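Local atomic coordinates of ABC transporter, substrate binding protein (Aeropyrum pernix, PDB entry 3EAF), a protein that probably binds a small solute outside the cell and delivers it to an ABC transporter for uptake. Residues A[267-270]-A[271-275]; A[32-35]-A[36-40]; A[23-26]-A[27-31]; A[296-299]-A[300-304]; A[233-236]-A[237-241]. All coordinates share one frame; numbering follows the deposited sequence.

In the fold
Four of the five contacts lie within three packed helices: interaction 1 on helix 267-278, interactions 3 and 2 on adjoining lengths of helix 18-38, and interaction 4 on helix 288-304. Interaction 5, at the start of helix 239-243, lies across the chain's centre from interaction 4 and touches only interaction 3, Trp-233 packing on Tyr-24. Interactions 3, 4 and 5 are buried, whereas 1 and 2 are partly so. Their chemistry follows: aliphatic and aromatic groups dominate 4, small residues and leucines 3, while 1 and 2 share a polar cluster in which Glu-274 meets the Tyr-34 hydroxyl and, as a salt bridge, Lys-38. Interaction 5 relies on a capping box and salt bridge.

Interaction 1: residues A[267-270]-A[271-275]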
loop_
_atom_site.group_PDB
_atom_site.type_symbol
_atom_site.label_atom_id
_atom_site.label_comp_id
_atom_site.label_asym_id
_atom_site.label_seq_id
_atom_site.Cartn_x
_atom_site.Cartn_y
_atom_site.Cartn_z
ATOM N N GLU A 267 13.869 12.086 -7.947
ATOM C CA GLU A 267 14.159 11.455 -9.235
ATOM C C GLU A 267 12.996 10.577 -9.712
ATOM O O GLU A 267 12.526 10.722 -10.848
ATOM C CB GLU A 267 15.476 10.666 -9.151
ATOM C CG GLU A 267 16.138 10.333 -10.492
ATOM C CD GLU A 267 15.532 9.107 -11.170
ATOM O OE1 GLU A 267 14.868 8.311 -10.470
ATOM O OE2 GLU A 267 15.712 8.941 -12.401
ATOM N N GLY A 268 12.518 9.699 -8.829
ATOM C CA GLY A 268 11.434 8.765 -9.151
ATOM C C GLY A 268 10.110 9.438 -9.462
ATOM O O GLY A 268 9.368 8.970 -10.321
ATOM N N ILE A 269 9.817 10.533 -8.762
ATOM C CA ILE A 269 8.665 11.384 -9.072
ATOM C C ILE A 269 8.815 12.036 -10.460
ATOM O O ILE A 269 7.852 12.100 -11.234
ATOM C CB ILE A 269 8.436 12.472 -7.971
ATOM C CG1 ILE A 269 8.066 11.831 -6.620
ATOM C CG2 ILE A 269 7.359 13.468 -8.387
ATOM C CD1 ILE A 269 6.808 10.955 -6.643
ATOM N N GLN A 270 10.021 12.507 -10.775
ATOM C CA GLN A 270 10.293 13.063 -12.108
ATOM C C GLN A 270 10.246 12.003 -13.214
ATOM O O GLN A 270 9.898 12.308 -14.358
ATOM C CB GLN A 270 11.617 13.839 -12.132
ATOM C CG GLN A 270 11.563 15.163 -11.365
ATOM C CD GLN A 270 10.400 16.057 -11.790
ATOM O OE1 GLN A 270 10.112 16.204 -12.974
ATOM N NE2 GLN A 270 9.734 16.649 -10.823
ATOM N N THR A 271 10.597 10.765 -12.861
ATOM C CA THR A 271 10.483 9.620 -13.765
ATOM C C THR A 271 9.012 9.367 -14.136
ATOM O O THR A 271 8.686 9.135 -15.302
ATOM C CB THR A 271 11.134 8.361 -13.136
ATOM O OG1 THR A 271 12.551 8.568 -13.006
ATOM C CG2 THR A 271 10.884 7.120 -13.972
ATOM N N ILE A 272 8.133 9.427 -13.136
ATOM C CA ILE A 272 6.692 9.281 -13.353
ATOM C C ILE A 272 6.137 10.421 -14.220
ATOM O O ILE A 272 5.362 10.178 -15.143
ATOM C CB ILE A 272 5.902 9.132 -12.011
ATOM C CG1 ILE A 272 6.403 7.895 -11.247
ATOM C CG2 ILE A 272 4.385 9.035 -12.281
ATOM C CD1 ILE A 272 5.846 7.708 -9.829
ATOM N N PHE A 273 6.544 11.655 -13.931
ATOM C CA PHE A 273 6.137 12.810 -14.731
ATOM C C PHE A 273 6.547 12.701 -16.200
ATOM O O PHE A 273 5.797 13.121 -17.082
ATOM C CB PHE A 273 6.658 14.120 -14.123
ATOM C CG PHE A 273 5.841 14.603 -12.957
ATOM C CD1 PHE A 273 4.455 14.723 -13.068
ATOM C CD2 PHE A 273 6.447 14.946 -11.759
ATOM C CE1 PHE A 273 3.692 15.167 -12.001
ATOM C CE2 PHE A 273 5.683 15.394 -10.677
ATOM C CZ PHE A 273 4.307 15.502 -10.802
ATOM N N GLU A 274 7.722 12.126 -16.456
ATOM C CA GLU A 274 8.160 11.893 -17.832
ATOM C C GLU A 274 7.290 10.818 -18.492
ATOM O O GLU A 274 6.883 10.968 -19.648
ATOM C CB GLU A 274 9.646 11.519 -17.912
ATOM C CG GLU A 274 10.206 11.637 -19.345
ATOM C CD GLU A 274 11.534 10.923 -19.565
ATOM O OE1 GLU A 274 12.064 10.302 -18.623
ATOM O OE2 GLU A 274 12.048 10.979 -20.707
ATOM N N ALA A 275 7.003 9.747 -17.748
ATOM C CA ALA A 275 6.120 8.682 -18.230
ATOM C C ALA A 275 4.765 9.247 -18.641
ATOM O O ALA A 275 4.250 8.927 -19.716
ATOM C CB ALA A 275 5.961 7.593 -17.172
HETATM O O HOH W 1 14.581 6.856 -13.630
#
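The carboxylate of Glu-267 and the hydroxyl of Thr-271 meet one turn apart on helix 267-278, their side chains crossing at a slant. A bend at chi2 (-82°) turns the carboxylate toward the next turn of the helix, and a water spans the two groups: it donates to Glu-267 OE2 at 2.7 Å and lies 2.7 Å from Thr-271 OG1. With OG1 beside its own backbone N (chi1 -66°), Thr-271 also brings its hydroxyl to 3.0 Å from Glu-267 O, the carbonyl that already accepts from Thr-271 N at 2.8 Å. On another side of the helix Ile-269 and Phe-273 run alongside each other and point the same way, with Ile-269 CG2 3.4 Å from Phe-273 CE2. Both are i to i+4 pairings along one helix of the periplasmic-binding-protein fold. The amide of Gln-270 slants across the same ring, the two planes 35° apart and Gln-270 NE2 3.8 Å from Phe-273 CD2; this nitrogen also has a weak hydrogen bond to Gln-264 O. Beneath these side chains the bond from Phe-273 N to Ile-269 O, 3.0 Å long, continues the helical ladder. Glu-274 turns its carboxylate to the Tyr-34 hydroxyl, tying this helix to helix 18-38. Ile-269, Ile-272 and Ala-275 pack on helix 288-304 through Val-291 and Phe-294, which puts helix 267-278 against both of the other helices.

Interaction 2: residues A[32-35]-A[36-40]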
loop_
_atom_site.group_PDB
_atom_site.type_symbol
_atom_site.label_atom_id
_atom_site.label_comp_id
_atom_site.label_asym_id
_atom_site.label_seq_id
_atom_site.Cartn_x
_atom_site.Cartn_y
_atom_site.Cartn_z
ATOM N N PHE A 32 4.686 0.212 -17.034
ATOM C CA PHE A 32 4.889 -0.793 -18.074
ATOM C C PHE A 32 5.239 -0.136 -19.415
ATOM O O PHE A 32 6.220 -0.516 -20.070
ATOM C CB PHE A 32 3.653 -1.675 -18.234
ATOM C CG PHE A 32 3.528 -2.765 -17.193
ATOM C CD1 PHE A 32 4.576 -3.664 -16.965
ATOM C CD2 PHE A 32 2.342 -2.919 -16.474
ATOM C CE1 PHE A 32 4.452 -4.686 -16.008
ATOM C CE2 PHE A 32 2.202 -3.939 -15.511
ATOM C CZ PHE A 32 3.254 -4.823 -15.283
ATOM N N LYS A 33 4.447 0.855 -19.812
ATOM C CA LYS A 33 4.663 1.520 -21.093
ATOM C C LYS A 33 5.984 2.289 -21.088
ATOM O O LYS A 33 6.721 2.257 -22.078
ATOM C CB LYS A 33 3.499 2.451 -21.440
ATOM C CG LYS A 33 2.171 1.733 -21.685
ATOM C CD LYS A 33 1.058 2.746 -21.858
ATOM C CE LYS A 33 -0.253 2.102 -22.301
ATOM N NZ LYS A 33 -1.245 3.163 -22.628
ATOM N N TYR A 34 6.279 2.953 -19.970
ATOM C CA TYR A 34 7.500 3.749 -19.819
ATOM C C TYR A 34 8.755 2.916 -19.975
ATOM O O TYR A 34 9.571 3.194 -20.854
ATOM C CB TYR A 34 7.528 4.476 -18.474
ATOM C CG TYR A 34 8.739 5.364 -18.252
ATOM C CD1 TYR A 34 8.856 6.600 -18.895
ATOM C CD2 TYR A 34 9.762 4.972 -17.394
ATOM C CE1 TYR A 34 9.964 7.419 -18.686
ATOM C CE2 TYR A 34 10.879 5.784 -17.177
ATOM C CZ TYR A 34 10.972 7.004 -17.820
ATOM O OH TYR A 34 12.072 7.804 -17.603
ATOM N N PHE A 35 8.905 1.898 -19.130
ATOM C CA PHE A 35 10.124 1.097 -19.129
ATOM C C PHE A 35 10.272 0.246 -20.394
ATOM O O PHE A 35 11.390 0.069 -20.895
ATOM C CB PHE A 35 10.248 0.269 -17.846
ATOM C CG PHE A 35 10.431 1.108 -16.601
ATOM C CD1 PHE A 35 11.595 1.852 -16.412
ATOM C CD2 PHE A 35 9.437 1.161 -15.626
ATOM C CE1 PHE A 35 11.767 2.633 -15.269
ATOM C CE2 PHE A 35 9.602 1.938 -14.471
ATOM C CZ PHE A 35 10.763 2.676 -14.299
ATOM N N ASN A 36 9.156 -0.255 -20.925
ATOM C CA ASN A 36 9.188 -0.942 -22.224
ATOM C C ASN A 36 9.860 -0.072 -23.295
ATOM O O ASN A 36 10.814 -0.506 -23.954
ATOM C CB ASN A 36 7.779 -1.362 -22.675
ATOM C CG ASN A 36 7.352 -2.716 -22.106
ATOM O OD1 ASN A 36 8.185 -3.555 -21.769
ATOM N ND2 ASN A 36 6.043 -2.936 -22.015
ATOM N N GLU A 37 9.367 1.160 -23.425
ATOM C CA GLU A 37 9.831 2.123 -24.422
ATOM C C GLU A 37 11.270 2.605 -24.172
ATOM O O GLU A 37 12.056 2.736 -25.116
ATOM C CB GLU A 37 8.848 3.311 -24.477
ATOM C CG GLU A 37 9.224 4.472 -25.417
ATOM C CD GLU A 37 9.113 4.128 -26.894
ATOM O OE1 GLU A 37 8.293 3.260 -27.270
ATOM O OE2 GLU A 37 9.851 4.743 -27.694
ATOM N N LYS A 38 11.610 2.876 -22.914
ATOM C CA LYS A 38 12.968 3.314 -22.576
ATOM C C LYS A 38 13.971 2.179 -22.788
ATOM O O LYS A 38 15.120 2.418 -23.159
ATOM C CB LYS A 38 13.045 3.830 -21.131
ATOM C CG LYS A 38 12.389 5.197 -20.894
ATOM C CD LYS A 38 13.190 6.331 -21.509
ATOM C CE LYS A 38 12.599 7.684 -21.144
ATOM N NZ LYS A 38 13.220 8.813 -21.906
ATOM N N GLY A 39 13.528 0.947 -22.550
ATOM C CA GLY A 39 14.370 -0.222 -22.748
ATOM C C GLY A 39 14.757 -0.898 -21.450
ATOM O O GLY A 39 15.430 -0.305 -20.604
ATOM N N ILE A 40 14.328 -2.147 -21.295
ATOM C CA ILE A 40 14.676 -2.952 -20.127
ATOM C C ILE A 40 15.731 -3.969 -20.559
ATOM O O ILE A 40 15.506 -4.732 -21.498
ATOM C CB ILE A 40 13.442 -3.703 -19.548
ATOM C CG1 ILE A 40 12.301 -2.733 -19.224
ATOM C CG2 ILE A 40 13.831 -4.500 -18.296
ATOM C CD1 ILE A 40 10.905 -3.334 -19.412
#
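Asn-36, Glu-37, Lys-38 and Gly-39 each donate a backbone N-H four residues back, and the last of these bonds, Gly-39 N to Phe-35 O at 2.8 Å, closes the C-terminal turn of helix 18-38, after which Gly-39 leaves helical geometry with a positive phi of 111°. This is the helix exit leading into the short strand 40-41, which pairs antiparallel with strand 47-56, in the N-terminal sheet of a periplasmic-binding-protein fold. Lys-38 lays its aliphatic chain over the Tyr-34 ring: CG stands 3.9 Å from the ring centroid, a CH-pi contact, and CE comes 3.6 Å from Tyr-34 OH. A bend at chi2 (-72°) folds the lysine along the ring, and beyond CE its ammonium forms a salt bridge with Glu-274 of helix 267-278, the carboxylate that also holds the tyrosine hydroxyl. Tyr-34 in turn puts CD2 over the centre of the Phe-35 ring, 3.7 Å above its plane. Phe-32 stacks with Tyr-52 of strand 47-56. Asn-36 sends its side chain the other way, OD1 accepting from Ile-50 N on the same strand. Past the glycine the side chain of Ile-40 reaches back to the last turn, its CG1 3.4 Å from Phe-35 O and 3.9 Å from Phe-35 CB.

Interaction 3: residues A[23-26]-A[27-31]; sequences GYSL and GAELA
Leu-26 and Leu-30 make the apolar contact here, lying alongside each other and pointing the same way, with Leu-26 CD1 4.2 Å from Leu-30 CG. It is a light touch; Leu-30 CB sits closer to the backbone, 3.4 Å from Leu-26 O, and the two side chains go on to Val-290 and Ile-286 respectively. The backbone hydrogen bonds are regular: Gly-27 N reaches Gly-23 O at 2.9 Å, Ala-28 N reaches Tyr-24 O at 2.9 Å, and Leu-30 N reaches Leu-26 O at 2.9 Å. Among the polar side chains, Glu-29 stretches out beyond CG (chi2 -160°) and leaves its own helix, pairing with Lys-54 and the hydroxyl of Tyr-52. Ser-25 OG stays 4.4 Å from Glu-29 OE1 and bonds to Glu-13 instead. Tyr-24 also leaves its helix, its hydroxyl meeting Asn-296 of helix 288-304 and its ring set edge-to-face with Trp-83. The small residues matter for what lies next to them: Ala-28 and Ala-31 let Val-297 come close, and Ala-28 rests on Leu-9 of strand 3-11. A helix covering the parallel strands of an alpha/beta sheet in this way is typical of the Rossmann-like lobes of periplasmic binding proteins.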
loop_
_atom_site.group_PDB
_atom_site.type_symbol
_atom_site.label_atom_id
_atom_site.label_comp_id
_atom_site.label_asym_id
_atom_site.label_seq_id
_atom_site.Cartn_x
_atom_site.Cartn_y
_atom_site.Cartn_z
ATOM N N GLY A 23 -6.255 4.854 -9.632
ATOM C CA GLY A 23 -4.951 5.521 -9.689
ATOM C C GLY A 23 -3.808 4.522 -9.735
ATOM O O GLY A 23 -2.881 4.661 -10.532
ATOM N N TYR A 24 -3.877 3.501 -8.886
ATOM C CA TYR A 24 -2.875 2.438 -8.888
ATOM C C TYR A 24 -2.754 1.788 -10.275
ATOM O O TYR A 24 -1.643 1.561 -10.767
ATOM C CB TYR A 24 -3.246 1.389 -7.841
ATOM C CG TYR A 24 -2.359 0.165 -7.775
ATOM C CD1 TYR A 24 -1.269 0.117 -6.902
ATOM C CD2 TYR A 24 -2.641 -0.972 -8.540
ATOM C CE1 TYR A 24 -0.472 -1.012 -6.811
ATOM C CE2 TYR A 24 -1.840 -2.110 -8.450
ATOM C CZ TYR A 24 -0.761 -2.122 -7.585
ATOM O OH TYR A 24 0.042 -3.246 -7.491
ATOM N N SER A 25 -3.896 1.479 -10.887
ATOM C CA SER A 25 -3.912 0.872 -12.227
ATOM C C SER A 25 -3.264 1.776 -13.272
ATOM O O SER A 25 -2.466 1.314 -14.088
ATOM C CB SER A 25 -5.330 0.520 -12.668
ATOM O OG SER A 25 -5.274 -0.114 -13.933
ATOM N N LEU A 26 -3.618 3.060 -13.244
ATOM C CA LEU A 26 -3.012 4.048 -14.122
ATOM C C LEU A 26 -1.493 4.105 -13.950
ATOM O O LEU A 26 -0.761 4.151 -14.940
ATOM C CB LEU A 26 -3.634 5.436 -13.901
ATOM C CG LEU A 26 -3.018 6.643 -14.633
ATOM C CD1 LEU A 26 -2.943 6.453 -16.162
ATOM C CD2 LEU A 26 -3.777 7.925 -14.288
ATOM N N GLY A 27 -1.025 4.117 -12.703
ATOM C CA GLY A 27 0.413 4.161 -12.431
ATOM C C GLY A 27 1.152 2.922 -12.896
ATOM O O GLY A 27 2.267 3.013 -13.402
ATOM N N ALA A 28 0.539 1.757 -12.713
ATOM C CA ALA A 28 1.141 0.500 -13.156
ATOM C C ALA A 28 1.267 0.446 -14.681
ATOM O O ALA A 28 2.295 0.020 -15.205
ATOM C CB ALA A 28 0.340 -0.703 -12.637
ATOM N N GLU A 29 0.226 0.888 -15.381
ATOM C CA GLU A 29 0.228 0.905 -16.843
ATOM C C GLU A 29 1.240 1.910 -17.377
ATOM O O GLU A 29 1.991 1.596 -18.300
ATOM C CB GLU A 29 -1.165 1.189 -17.398
ATOM C CG GLU A 29 -2.101 -0.002 -17.302
ATOM C CD GLU A 29 -3.276 0.115 -18.259
ATOM O OE1 GLU A 29 -4.179 0.940 -18.011
ATOM O OE2 GLU A 29 -3.285 -0.620 -19.263
ATOM N N LEU A 30 1.264 3.103 -16.787
ATOM C CA LEU A 30 2.284 4.102 -17.111
ATOM C C LEU A 30 3.686 3.516 -17.021
ATOM O O LEU A 30 4.500 3.719 -17.916
ATOM C CB LEU A 30 2.190 5.320 -16.195
ATOM C CG LEU A 30 1.230 6.450 -16.569
ATOM C CD1 LEU A 30 1.404 7.575 -15.561
ATOM C CD2 LEU A 30 1.458 6.945 -18.004
ATOM N N ALA A 31 3.953 2.782 -15.943
ATOM C CA ALA A 31 5.271 2.176 -15.712
ATOM C C ALA A 31 5.629 1.104 -16.740
ATOM O O ALA A 31 6.749 1.092 -17.253
ATOM C CB ALA A 31 5.365 1.614 -14.296
#

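Interaction 4: residues A[296-299]-A[300-304]; sequences NVWL and LIKAI
Lys-302 runs beside the indole of Trp-298, one helical turn earlier, both side chains pointing the same way. Its CB starts 3.7 Å from Trp-298 O, the carbonyl that accepts Lys-302 N at 2.9 Å. CG, set beside the backbone N (chi1 -64°), then lies 3.4 Å from Trp-298 O and 4.0 Å from Trp-298 CD1. The chain bends at chi2 (-99°) and runs on extended, bringing CE to 3.5 Å from Trp-298 NE1 at a slant to the ring. NZ goes past the indole to a hydrogen bond with Asp-330 O, so the tryptophan lines the path of the lysine to its polar partner. Helix 288-304, to which all this belongs, lies between helix 18-38 and helix 317-326 in the periplasmic-binding-protein fold. Facing helix 18-38, Trp-298 meets the ring of Phe-35; on the side of helix 317-326, Leu-299 packs on Leu-324 and also on Tyr-341, a ligand of the bound magnesium. An alanine in place of Trp-298 is likely to open a gap between Phe-35 and the lysine chain, leaving Lys-302 freer to swing. Ile-301 touches the indole at its edge, near the ring plane, with CB 4.2 Å from Trp-298 CD1. Its CG1 branch turns to Val-297, with Ile-301 CG1 4.3 Å from Val-297 CG1.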
loop_
_atom_site.group_PDB
_atom_site.type_symbol
_atom_site.label_atom_id
_atom_site.label_comp_id
_atom_site.label_asym_id
_atom_site.label_seq_id
_atom_site.Cartn_x
_atom_site.Cartn_y
_atom_site.Cartn_z
ATOM N N ASN A 296 5.430 -0.492 -7.905
ATOM C CA ASN A 296 5.311 -1.950 -7.959
ATOM C C ASN A 296 5.892 -2.515 -9.254
ATOM O O ASN A 296 6.663 -3.472 -9.231
ATOM C CB ASN A 296 3.866 -2.420 -7.726
ATOM C CG ASN A 296 3.484 -2.412 -6.240
ATOM O OD1 ASN A 296 4.213 -1.869 -5.410
ATOM N ND2 ASN A 296 2.344 -3.016 -5.906
ATOM N N VAL A 297 5.547 -1.896 -10.376
ATOM C CA VAL A 297 6.110 -2.289 -11.668
ATOM C C VAL A 297 7.628 -2.050 -11.680
ATOM O O VAL A 297 8.392 -2.909 -12.142
ATOM C CB VAL A 297 5.415 -1.543 -12.827
ATOM C CG1 VAL A 297 6.104 -1.820 -14.151
ATOM C CG2 VAL A 297 3.925 -1.928 -12.885
ATOM N N TRP A 298 8.053 -0.903 -11.147
ATOM C CA TRP A 298 9.471 -0.533 -11.140
ATOM C C TRP A 298 10.310 -1.538 -10.361
ATOM O O TRP A 298 11.431 -1.855 -10.765
ATOM C CB TRP A 298 9.674 0.863 -10.546
ATOM C CG TRP A 298 10.947 1.564 -10.979
ATOM C CD1 TRP A 298 12.015 1.025 -11.657
ATOM C CD2 TRP A 298 11.281 2.935 -10.740
ATOM N NE1 TRP A 298 12.978 1.988 -11.868
ATOM C CE2 TRP A 298 12.556 3.165 -11.308
ATOM C CE3 TRP A 298 10.624 3.998 -10.096
ATOM C CZ2 TRP A 298 13.191 4.414 -11.248
ATOM C CZ3 TRP A 298 11.256 5.246 -10.049
ATOM C CH2 TRP A 298 12.521 5.438 -10.630
ATOM N N LEU A 299 9.779 -2.025 -9.238
ATOM C CA LEU A 299 10.471 -3.048 -8.464
ATOM C C LEU A 299 10.718 -4.292 -9.317
ATOM O O LEU A 299 11.791 -4.884 -9.256
ATOM C CB LEU A 299 9.693 -3.407 -7.183
ATOM C CG LEU A 299 10.352 -4.438 -6.250
ATOM C CD1 LEU A 299 11.608 -3.858 -5.576
ATOM C CD2 LEU A 299 9.363 -4.951 -5.208
ATOM N N LEU A 300 9.718 -4.687 -10.105
ATOM C CA LEU A 300 9.865 -5.790 -11.054
ATOM C C LEU A 300 10.965 -5.513 -12.094
ATOM O O LEU A 300 11.795 -6.386 -12.378
ATOM C CB LEU A 300 8.527 -6.081 -11.749
ATOM C CG LEU A 300 8.518 -7.106 -12.882
ATOM C CD1 LEU A 300 8.850 -8.502 -12.358
ATOM C CD2 LEU A 300 7.179 -7.094 -13.604
ATOM N N ILE A 301 10.961 -4.308 -12.658
ATOM C CA ILE A 301 11.976 -3.884 -13.632
ATOM C C ILE A 301 13.384 -4.037 -13.062
ATOM O O ILE A 301 14.278 -4.568 -13.728
ATOM C CB ILE A 301 11.770 -2.400 -14.076
ATOM C CG1 ILE A 301 10.394 -2.193 -14.731
ATOM C CG2 ILE A 301 12.912 -1.918 -14.977
ATOM C CD1 ILE A 301 10.030 -3.196 -15.801
ATOM N N LYS A 302 13.571 -3.582 -11.824
ATOM C CA LYS A 302 14.868 -3.686 -11.153
ATOM C C LYS A 302 15.290 -5.147 -10.974
ATOM O O LYS A 302 16.468 -5.476 -11.141
ATOM C CB LYS A 302 14.864 -2.913 -9.824
ATOM C CG LYS A 302 14.678 -1.393 -9.984
ATOM C CD LYS A 302 15.989 -0.603 -9.910
ATOM C CE LYS A 302 15.716 0.889 -9.936
ATOM N NZ LYS A 302 16.877 1.726 -9.550
ATOM N N ALA A 303 14.329 -6.021 -10.665
ATOM C CA ALA A 303 14.594 -7.463 -10.571
ATOM C C ALA A 303 15.094 -8.026 -11.911
ATOM O O ALA A 303 16.087 -8.741 -11.951
ATOM C CB ALA A 303 13.348 -8.216 -10.101
ATOM N N ILE A 304 14.403 -7.685 -12.997
ATOM C CA ILE A 304 14.788 -8.104 -14.353
ATOM C C ILE A 304 16.188 -7.609 -14.738
ATOM O O ILE A 304 16.975 -8.353 -15.327
ATOM C CB ILE A 304 13.751 -7.642 -15.416
ATOM C CG1 ILE A 304 12.389 -8.282 -15.136
ATOM C CG2 ILE A 304 14.239 -7.979 -16.842
ATOM C CD1 ILE A 304 11.244 -7.607 -15.833
#

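Interaction 5: residues A[233-236]-A[237-241]; sequences WGFD and ERSPQ
Asp-236 and Arg-238 lock together side-on, carboxylate and guanidinium nearly coplanar at 15°. Arg-238 NH2 gives an almost straight bond to the syn lone pair of Asp-236 OD2 at 2.7 Å, and Arg-238 NE reaches Asp-236 OD1 at 3.1 Å. OD1 also takes Arg-238 N at 2.9 Å, a capping bond made possible by CG standing between the backbone N and the carbonyl carbon (chi1 61°). In reverse, Ser-239 OG accepts from Asp-236 N at 3.1 Å, which completes a capping box wrapped round a type I turn closed by Ser-239 N to Asp-236 O. Ser-239 CB sits over one face of the Phe-235 ring, 4.0 Å from its centroid. The looser part is bridged by water: one molecule joins Gly-234 O to Ser-239 OG, another donates to Glu-237 OE1 and, weakly, to Asp-236 OD1. Glu-237 makes its stronger bond to Leu-288 N. Replacing Asp-236 with an alanine would probably leave Arg-238 and Arg-289, its second charged partner, without their shared carboxylate and Arg-238 N without its cap. With two arginines against it, this buried aspartate is likely to stay ionised despite Glu-237 nearby, fixing the entry to helix 239-243 by charge as well as hydrogen bonds.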
loop_
_atom_site.group_PDB
_atom_site.type_symbol
_atom_site.label_atom_id
_atom_site.label_comp_id
_atom_site.label_asym_id
_atom_site.label_seq_id
_atom_site.Cartn_x
_atom_site.Cartn_y
_atom_site.Cartn_z
ATOM N N TRP A 233 -3.959 3.675 2.440
ATOM C CA TRP A 233 -5.050 3.703 1.456
ATOM C C TRP A 233 -6.234 4.579 1.881
ATOM O O TRP A 233 -7.215 4.688 1.146
ATOM C CB TRP A 233 -5.526 2.281 1.113
ATOM C CG TRP A 233 -4.447 1.378 0.569
ATOM C CD1 TRP A 233 -3.837 0.347 1.224
ATOM C CD2 TRP A 233 -3.842 1.432 -0.734
ATOM N NE1 TRP A 233 -2.900 -0.249 0.415
ATOM C CE2 TRP A 233 -2.883 0.396 -0.794
ATOM C CE3 TRP A 233 -4.030 2.242 -1.863
ATOM C CZ2 TRP A 233 -2.102 0.159 -1.931
ATOM C CZ3 TRP A 233 -3.257 2.001 -2.996
ATOM C CH2 TRP A 233 -2.306 0.967 -3.020
ATOM N N GLY A 234 -6.136 5.214 3.052
ATOM C CA GLY A 234 -7.261 5.971 3.626
ATOM C C GLY A 234 -7.139 7.480 3.534
ATOM O O GLY A 234 -8.036 8.212 3.966
ATOM N N PHE A 235 -6.030 7.938 2.948
ATOM C CA PHE A 235 -5.647 9.345 2.958
ATOM C C PHE A 235 -4.776 9.636 1.743
ATOM O O PHE A 235 -3.838 8.883 1.458
ATOM C CB PHE A 235 -4.856 9.643 4.231
ATOM C CG PHE A 235 -4.630 11.119 4.504
ATOM C CD1 PHE A 235 -5.505 11.824 5.321
ATOM C CD2 PHE A 235 -3.511 11.784 3.982
ATOM C CE1 PHE A 235 -5.291 13.177 5.600
ATOM C CE2 PHE A 235 -3.292 13.137 4.250
ATOM C CZ PHE A 235 -4.187 13.830 5.066
ATOM N N ASP A 236 -5.113 10.693 1.012
ATOM C CA ASP A 236 -4.269 11.195 -0.086
ATOM C C ASP A 236 -4.641 12.639 -0.422
ATOM O O ASP A 236 -5.272 13.322 0.396
ATOM C CB ASP A 236 -4.282 10.264 -1.335
ATOM C CG ASP A 236 -5.671 10.100 -1.966
ATOM O OD1 ASP A 236 -6.358 11.115 -2.220
ATOM O OD2 ASP A 236 -6.077 8.939 -2.234
ATOM N N GLU A 237 -4.255 13.088 -1.618
ATOM C CA GLU A 237 -4.437 14.479 -2.069
ATOM C C GLU A 237 -5.893 14.958 -2.043
ATOM O O GLU A 237 -6.146 16.160 -1.955
ATOM C CB GLU A 237 -3.853 14.667 -3.482
ATOM C CG GLU A 237 -2.331 14.471 -3.582
ATOM C CD GLU A 237 -1.921 13.028 -3.844
ATOM O OE1 GLU A 237 -2.770 12.115 -3.720
ATOM O OE2 GLU A 237 -0.742 12.802 -4.189
ATOM N N ARG A 238 -6.835 14.012 -2.115
ATOM C CA ARG A 238 -8.277 14.316 -2.119
ATOM C C ARG A 238 -8.848 14.558 -0.723
ATOM O O ARG A 238 -9.953 15.092 -0.580
ATOM C CB ARG A 238 -9.058 13.176 -2.780
ATOM C CG ARG A 238 -8.836 13.045 -4.279
ATOM C CD ARG A 238 -9.365 11.713 -4.793
ATOM N NE ARG A 238 -8.604 10.588 -4.239
ATOM C CZ ARG A 238 -8.837 9.300 -4.506
ATOM N NH1 ARG A 238 -9.821 8.943 -5.323
ATOM N NH2 ARG A 238 -8.081 8.365 -3.952
ATOM N N SER A 239 -8.090 14.174 0.303
ATOM C CA SER A 239 -8.572 14.183 1.693
ATOM C C SER A 239 -9.063 15.542 2.214
ATOM O O SER A 239 -10.072 15.585 2.912
ATOM C CB SER A 239 -7.531 13.572 2.644
ATOM O OG SER A 239 -7.387 12.178 2.416
ATOM N N PRO A 240 -8.359 16.654 1.890
ATOM C CA PRO A 240 -8.887 17.958 2.329
ATOM C C PRO A 240 -10.314 18.217 1.842
ATOM O O PRO A 240 -11.164 18.681 2.606
ATOM C CB PRO A 240 -7.926 18.964 1.691
ATOM C CG PRO A 240 -6.666 18.204 1.443
ATOM C CD PRO A 240 -7.080 16.791 1.169
ATOM N N GLN A 241 -10.564 17.901 0.578
ATOM C CA GLN A 241 -11.866 18.101 -0.049
ATOM C C GLN A 241 -12.914 17.082 0.444
ATOM O O GLN A 241 -14.074 17.434 0.667
ATOM C CB GLN A 241 -11.713 18.059 -1.577
ATOM C CG GLN A 241 -10.750 19.134 -2.186
ATOM C CD GLN A 241 -9.229 18.889 -1.950
ATOM O OE1 GLN A 241 -8.773 17.753 -1.735
ATOM N NE2 GLN A 241 -8.444 19.979 -2.014
HETATM O O HOH W 2 -9.035 10.846 4.170
HETATM O O HOH W 3 -5.481 11.514 -5.165
#